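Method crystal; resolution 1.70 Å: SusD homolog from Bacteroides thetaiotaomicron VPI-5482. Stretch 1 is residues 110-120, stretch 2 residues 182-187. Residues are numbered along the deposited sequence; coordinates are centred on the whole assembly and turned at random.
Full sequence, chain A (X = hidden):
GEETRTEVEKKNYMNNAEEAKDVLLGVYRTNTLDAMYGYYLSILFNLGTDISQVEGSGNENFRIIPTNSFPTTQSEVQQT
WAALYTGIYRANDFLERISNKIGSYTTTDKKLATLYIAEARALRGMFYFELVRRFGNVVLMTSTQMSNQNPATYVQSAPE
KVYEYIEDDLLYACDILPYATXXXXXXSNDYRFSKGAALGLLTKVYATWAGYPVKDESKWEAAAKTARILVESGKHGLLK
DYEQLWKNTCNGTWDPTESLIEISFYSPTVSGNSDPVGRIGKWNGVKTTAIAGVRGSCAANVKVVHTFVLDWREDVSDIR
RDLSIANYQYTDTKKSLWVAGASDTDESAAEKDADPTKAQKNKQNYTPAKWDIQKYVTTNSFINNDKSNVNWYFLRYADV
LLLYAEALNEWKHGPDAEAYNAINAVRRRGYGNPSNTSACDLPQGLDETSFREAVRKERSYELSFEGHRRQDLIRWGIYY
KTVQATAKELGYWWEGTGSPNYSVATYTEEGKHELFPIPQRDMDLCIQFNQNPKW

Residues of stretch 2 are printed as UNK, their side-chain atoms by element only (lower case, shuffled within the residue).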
ATOM      1  N   LYS A 110     -16.500 -18.485 -22.325  1.00  4.71           N
ATOM      2  CA  LYS A 110     -17.488 -17.687 -21.568  1.00  5.24           C
ATOM      3  C   LYS A 110     -17.159 -17.719 -20.086  1.00  5.51           C
ATOM      4  O   LYS A 110     -17.283 -16.710 -19.391  1.00  4.17           O
ATOM      5  CB  LYS A 110     -18.929 -18.203 -21.753  1.00  5.19           C
ATOM      6  CG  LYS A 110     -19.487 -18.057 -23.129  1.00  8.46           C
ATOM      7  CD  LYS A 110     -20.914 -18.661 -23.097  1.00 11.97           C
ATOM      8  CE  LYS A 110     -21.540 -18.833 -24.417  1.00 15.16           C
ATOM      9  NZ  LYS A 110     -21.698 -17.588 -25.137  1.00 14.51           N
ATOM     10  N   LYS A 111     -16.722 -18.886 -19.596  1.00  4.84           N
ATOM     11  CA  LYS A 111     -16.377 -19.030 -18.191  1.00  4.94           C
ATOM     12  C   LYS A 111     -15.192 -18.132 -17.854  1.00  4.58           C
ATOM     13  O   LYS A 111     -15.217 -17.345 -16.889  1.00  3.83           O
ATOM     14  CB  LYS A 111     -16.075 -20.483 -17.877  1.00  5.37           C
ATOM     15  CG  LYS A 111     -15.613 -20.743 -16.467  1.00  8.25           C
ATOM     16  CD  LYS A 111     -16.619 -20.239 -15.407  1.00 12.10           C
ATOM     17  CE  LYS A 111     -16.140 -20.607 -14.050  1.00 14.88           C
ATOM     18  NZ  LYS A 111     -16.951 -20.008 -12.969  1.00 17.72           N
ATOM     19  N   LEU A 112     -14.154 -18.226 -18.676  1.00  4.55           N
ATOM     20  CA  LEU A 112     -12.979 -17.367 -18.500  1.00  4.33           C
ATOM     21  C   LEU A 112     -13.392 -15.893 -18.563  1.00  4.55           C
ATOM     22  O   LEU A 112     -12.942 -15.085 -17.740  1.00  5.91           O
ATOM     23  CB  LEU A 112     -11.914 -17.700 -19.549  1.00  4.38           C
ATOM     24  CG  LEU A 112     -11.151 -19.031 -19.329  1.00  5.13           C
ATOM     25  CD1 LEU A 112     -10.379 -19.348 -20.633  1.00  8.36           C
ATOM     26  CD2 LEU A 112     -10.215 -18.973 -18.127  1.00  6.65           C
ATOM     27  N   ALA A 113     -14.263 -15.548 -19.520  1.00  4.20           N
ATOM     28  CA  ALA A 113     -14.737 -14.178 -19.669  1.00  4.52           C
ATOM     29  C   ALA A 113     -15.381 -13.661 -18.392  1.00  4.00           C
ATOM     30  O   ALA A 113     -15.126 -12.526 -18.027  1.00  4.93           O
ATOM     31  CB  ALA A 113     -15.687 -14.027 -20.859  1.00  3.70           C
ATOM     32  N   THR A 114     -16.154 -14.492 -17.680  1.00  4.03           N
ATOM     33  CA  THR A 114     -16.745 -14.029 -16.427  1.00  4.54           C
ATOM     34  C   THR A 114     -15.659 -13.756 -15.380  1.00  4.95           C
ATOM     35  O   THR A 114     -15.734 -12.789 -14.627  1.00  4.01           O
ATOM     36  CB  THR A 114     -17.832 -14.983 -15.863  1.00  5.23           C
ATOM     37  OG1 THR A 114     -17.266 -16.254 -15.491  1.00  7.07           O
ATOM     38  CG2 THR A 114     -18.956 -15.165 -16.892  1.00  2.99           C
ATOM     39  N   LEU A 115     -14.647 -14.608 -15.344  1.00  3.78           N
ATOM     40  CA  LEU A 115     -13.528 -14.363 -14.434  1.00  5.16           C
ATOM     41  C   LEU A 115     -12.840 -13.040 -14.788  1.00  4.45           C
ATOM     42  O   LEU A 115     -12.536 -12.232 -13.909  1.00  5.00           O
ATOM     43  CB  LEU A 115     -12.525 -15.520 -14.468  1.00  5.32           C
ATOM     44  CG  LEU A 115     -13.023 -16.907 -14.108  1.00 10.26           C
ATOM     45  CD1 LEU A 115     -11.820 -17.852 -13.856  1.00 10.41           C
ATOM     46  CD2 LEU A 115     -13.955 -16.861 -12.894  1.00 12.43           C
ATOM     47  N   TYR A 116     -12.616 -12.814 -16.078  1.00  4.72           N
ATOM     48  CA  TYR A 116     -11.962 -11.592 -16.525  1.00  4.88           C
ATOM     49  C   TYR A 116     -12.792 -10.352 -16.232  1.00  5.20           C
ATOM     50  O   TYR A 116     -12.216  -9.308 -15.897  1.00  4.83           O
ATOM     51  CB  TYR A 116     -11.571 -11.649 -18.022  1.00  4.57           C
ATOM     52  CG  TYR A 116     -10.708 -12.807 -18.453  1.00  4.91           C
ATOM     53  CD1 TYR A 116      -9.972 -13.559 -17.551  1.00  6.36           C
ATOM     54  CD2 TYR A 116     -10.606 -13.126 -19.788  1.00  7.25           C
ATOM     55  CE1 TYR A 116      -9.212 -14.620 -17.994  1.00  7.10           C
ATOM     56  CE2 TYR A 116      -9.816 -14.138 -20.225  1.00  7.12           C
ATOM     57  CZ  TYR A 116      -9.122 -14.879 -19.328  1.00  8.25           C
ATOM     58  OH  TYR A 116      -8.363 -15.926 -19.814  1.00  8.28           O
ATOM     59  N   ILE A 117     -14.131 -10.466 -16.336  1.00  5.30           N
ATOM     60  CA  ILE A 117     -15.045  -9.402 -15.967  1.00  4.84           C
ATOM     61  C   ILE A 117     -14.856  -9.105 -14.498  1.00  5.46           C
ATOM     62  O   ILE A 117     -14.758  -7.939 -14.096  1.00  6.32           O
ATOM     63  CB  ILE A 117     -16.529  -9.768 -16.288  1.00  4.65           C
ATOM     64  CG1 ILE A 117     -16.756  -9.730 -17.813  1.00  3.91           C
ATOM     65  CG2 ILE A 117     -17.514  -8.816 -15.552  1.00  4.31           C
ATOM     66  CD1 ILE A 117     -18.036 -10.474 -18.303  1.00  5.83           C
ATOM     67  N   ALA A 118     -14.781 -10.162 -13.687  1.00  5.30           N
ATOM     68  CA  ALA A 118     -14.595 -10.002 -12.258  1.00  5.68           C
ATOM     69  C   ALA A 118     -13.269  -9.301 -11.933  1.00  5.18           C
ATOM     70  O   ALA A 118     -13.206  -8.460 -11.027  1.00  6.89           O
ATOM     71  CB  ALA A 118     -14.665 -11.411 -11.563  1.00  5.21           C
ATOM     72  N   GLU A 119     -12.195  -9.699 -12.608  1.00  6.28           N
ATOM     73  CA  GLU A 119     -10.862  -9.083 -12.433  1.00  5.47           C
ATOM     74  C   GLU A 119     -10.874  -7.618 -12.799  1.00  5.18           C
ATOM     75  O   GLU A 119     -10.336  -6.794 -12.064  1.00  6.08           O
ATOM     76  CB  GLU A 119      -9.786  -9.808 -13.243  1.00  5.62           C
ATOM     77  CG  GLU A 119      -9.536 -11.227 -12.779  1.00  5.14           C
ATOM     78  CD  GLU A 119      -8.457 -11.891 -13.594  1.00  6.17           C
ATOM     79  OE1 GLU A 119      -7.337 -11.318 -13.631  1.00  5.80           O
ATOM     80  OE2 GLU A 119      -8.706 -12.966 -14.204  1.00  8.52           O
ATOM     81  N   ALA A 120     -11.526  -7.275 -13.891  1.00  4.83           N
ATOM     82  CA  ALA A 120     -11.593  -5.870 -14.310  1.00  5.35           C
ATOM     83  C   ALA A 120     -12.395  -5.047 -13.343  1.00  5.09           C
ATOM     84  O   ALA A 120     -12.047  -3.882 -13.071  1.00  5.86           O
ATOM     85  CB  ALA A 120     -12.166  -5.755 -15.764  1.00  4.80           C
ATOM     86  N   UNK A 182      -7.886 -22.812  -5.748  1.00 10.11           N
ATOM     87  CA  UNK A 182      -8.976 -23.656  -6.215  1.00 11.61           C
ATOM     88  C   UNK A 182      -9.146 -23.568  -7.738  1.00 11.71           C
ATOM     89  O   UNK A 182      -9.814 -24.407  -8.354  1.00 14.12           O
ATOM     90  c   UNK A 182     -10.622 -23.492  -4.234  1.00 16.34           C
ATOM     91  o   UNK A 182     -11.542 -22.829  -3.638  1.00 16.37           O
ATOM     92  c   UNK A 182     -10.325 -23.151  -5.688  1.00 12.10           C
ATOM     93  o   UNK A 182     -10.036 -24.421  -3.682  1.00 19.26           O
ATOM     94  N   UNK A 183      -8.514 -22.586  -8.334  1.00 10.80           N
ATOM     95  CA  UNK A 183      -8.686 -22.226  -9.731  1.00  9.95           C
ATOM     96  C   UNK A 183      -8.149 -23.222 -10.753  1.00 11.01           C
ATOM     97  O   UNK A 183      -6.946 -23.356 -10.918  1.00 10.99           O
ATOM     98  c   UNK A 183      -8.206 -20.232 -11.256  1.00  9.64           C
ATOM     99  o   UNK A 183      -7.649 -19.103 -11.414  1.00  8.95           O
ATOM    100  c   UNK A 183      -8.013 -20.863  -9.897  1.00  9.39           C
ATOM    101  o   UNK A 183      -8.903 -20.781 -12.118  1.00  7.06           O
ATOM    102  N   UNK A 184      -9.046 -23.940 -11.408  1.00 10.74           N
ATOM    103  CA  UNK A 184      -8.635 -24.804 -12.496  1.00 12.32           C
ATOM    104  C   UNK A 184      -9.163 -24.273 -13.837  1.00 11.17           C
ATOM    105  O   UNK A 184      -9.250 -25.022 -14.795  1.00 11.66           O
ATOM    106  c   UNK A 184      -8.219 -28.351 -10.825  1.00 18.84           C
ATOM    107  o   UNK A 184      -8.590 -29.085 -11.740  1.00 21.45           O
ATOM    108  c   UNK A 184      -8.143 -26.829 -11.002  1.00 15.87           C
ATOM    109  n   UNK A 184      -7.849 -28.821  -9.631  1.00 18.29           N
ATOM    110  c   UNK A 184      -8.989 -26.277 -12.216  1.00 13.46           C
ATOM    111  N   UNK A 185      -9.492 -22.973 -13.901  1.00 10.12           N
ATOM    112  CA  UNK A 185      -9.929 -22.320 -15.161  1.00  9.49           C
ATOM    113  C   UNK A 185      -8.796 -21.530 -15.840  1.00  8.29           C
ATOM    114  O   UNK A 185      -8.532 -21.682 -17.041  1.00  8.45           O
ATOM    115  c   UNK A 185     -13.618 -22.425 -12.276  1.00 21.10           C
ATOM    116  c   UNK A 185     -14.091 -23.622 -14.286  1.00 19.64           C
ATOM    117  c   UNK A 185     -12.247 -22.068 -14.226  1.00 13.37           C
ATOM    118  c   UNK A 185     -12.565 -21.792 -12.903  1.00 18.49           C
ATOM    119  c   UNK A 185     -11.090 -21.377 -14.893  1.00 10.03           C
ATOM    120  c   UNK A 185     -13.024 -22.974 -14.912  1.00 17.33           C
ATOM    121  o   UNK A 185     -15.416 -23.923 -12.295  1.00 29.17           O
ATOM    122  c   UNK A 185     -14.366 -23.322 -12.956  1.00 21.82           C
ATOM    123  N   UNK A 186      -8.128 -20.694 -15.073  1.00  8.41           N
ATOM    124  CA  UNK A 186      -7.030 -19.874 -15.576  1.00  8.88           C
ATOM    125  C   UNK A 186      -5.689 -20.648 -15.561  1.00 10.37           C
ATOM    126  O   UNK A 186      -5.391 -21.347 -14.620  1.00 10.87           O
ATOM    127  c   UNK A 186      -8.189 -15.935 -11.696  1.00  8.08           C
ATOM    128  c   UNK A 186      -8.087 -16.432 -14.105  1.00  6.95           C
ATOM    129  c   UNK A 186      -6.935 -18.588 -14.773  1.00  8.43           C
ATOM    130  c   UNK A 186      -8.171 -17.657 -14.971  1.00  6.24           C
ATOM    131  n   UNK A 186      -8.154 -16.801 -12.695  1.00  6.65           N
ATOM    132  n   UNK A 186      -8.161 -14.652 -11.938  1.00  7.41           N
ATOM    133  n   UNK A 186      -8.230 -16.357 -10.439  1.00  7.98           N
ATOM    134  N   UNK A 187      -4.879 -20.537 -16.599  1.00 12.29           N
ATOM    135  CA  UNK A 187      -3.613 -21.289 -16.566  1.00 14.00           C
ATOM    136  C   UNK A 187      -2.707 -20.797 -15.443  1.00 13.58           C
ATOM    137  O   UNK A 187      -1.976 -21.577 -14.860  1.00 14.77           O
ATOM    138  o   UNK A 187      -1.086 -21.137 -19.958  1.00 29.61           O
ATOM    139  c   UNK A 187      -1.593 -20.015 -19.667  1.00 27.49           C
ATOM    140  c   UNK A 187      -2.883 -21.282 -17.902  1.00 15.37           C
ATOM    141  o   UNK A 187      -1.352 -18.949 -20.298  1.00 31.88           O
ATOM    142  c   UNK A 187      -2.552 -19.934 -18.461  1.00 20.69           C
TER

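Position 182 has four side-chain atoms, two carbons and two oxygens, with both oxygens on the second carbon. The carboxylate sits directly on CB, so the residue is Asp182. It is exposed and touches nothing on stretch 1, with one carboxylate oxygen hydrogen-bonded elsewhere in the structure.

Position 183 repeats the pattern: two carbons, the second carrying two oxygens. Its CA-to-CB bond points sideways, and one of its oxygens comes just within reach of Leu115. This is Asp183, with OD1 4.5 Å from Leu115 CD1. Its short carboxylate folds back on its own loop: OD1 of Asp183 accepts hydrogen bonds from the backbone N of position 185 (2.9 Å) and the backbone N of position 186 (3.1 Å).

Position 184 has five side-chain atoms: three carbons in a chain, the third bearing one oxygen and one nitrogen. That is an amide at the end of two methylenes, hence Gln184, exposed and out of reach of the helix.

Position 185 carries one carbon and then a six-carbon ring bearing an oxygen, the signature of a phenol. CB points toward the helix, 3.7 Å from Leu115 CD1 and 4.1 Å from Leu112 CD2, while CE of Lys111 lies over one ring face, 3.5 Å from the ring centroid. The residue is Tyr185. Its flat, electron-rich face suits the polarised CH groups beside the lysine ammonium; NZ of Lys111 itself stands 4.6 Å from the centroid of the Tyr185 ring, an off-centre cation-pi contact.

Position 186 has three carbons, a nitrogen, then a carbon carrying two more nitrogens: a guanidinium. Its second side-chain carbon passes near Leu112 and Leu115, and one terminal nitrogen lies 2.9 Å from Glu119 OE2. This is Arg186. Its aliphatic part packs on leucine, with CG 3.8 Å from Leu115 CD1 and 4.0 Å from Leu112 CD2, and the chain is long enough to carry the charge on to Glu119. NE also forms a salt bridge with Asp183 OD2 at 2.7 Å, so the buried cation is matched by two carboxylates.

Position 187 has three carbons, the third holding two oxygens, so it is Glu187, exposed and without contact to the helix.

The contact therefore rests on two neighbouring loop residues, Tyr185 and Arg186. Lys111, Leu115 and Glu119, spaced four apart, recur at successive turns of the helix to meet them. The hydrogen bond from Arg186 NH1 to Glu119 OE2 is weak, but belongs to a salt bridge. Asp183 steadies the arrangement from within the loop, holding both the backbone and the guanidinium of Arg186.

Stretch 2 (182-187) DDQYRE
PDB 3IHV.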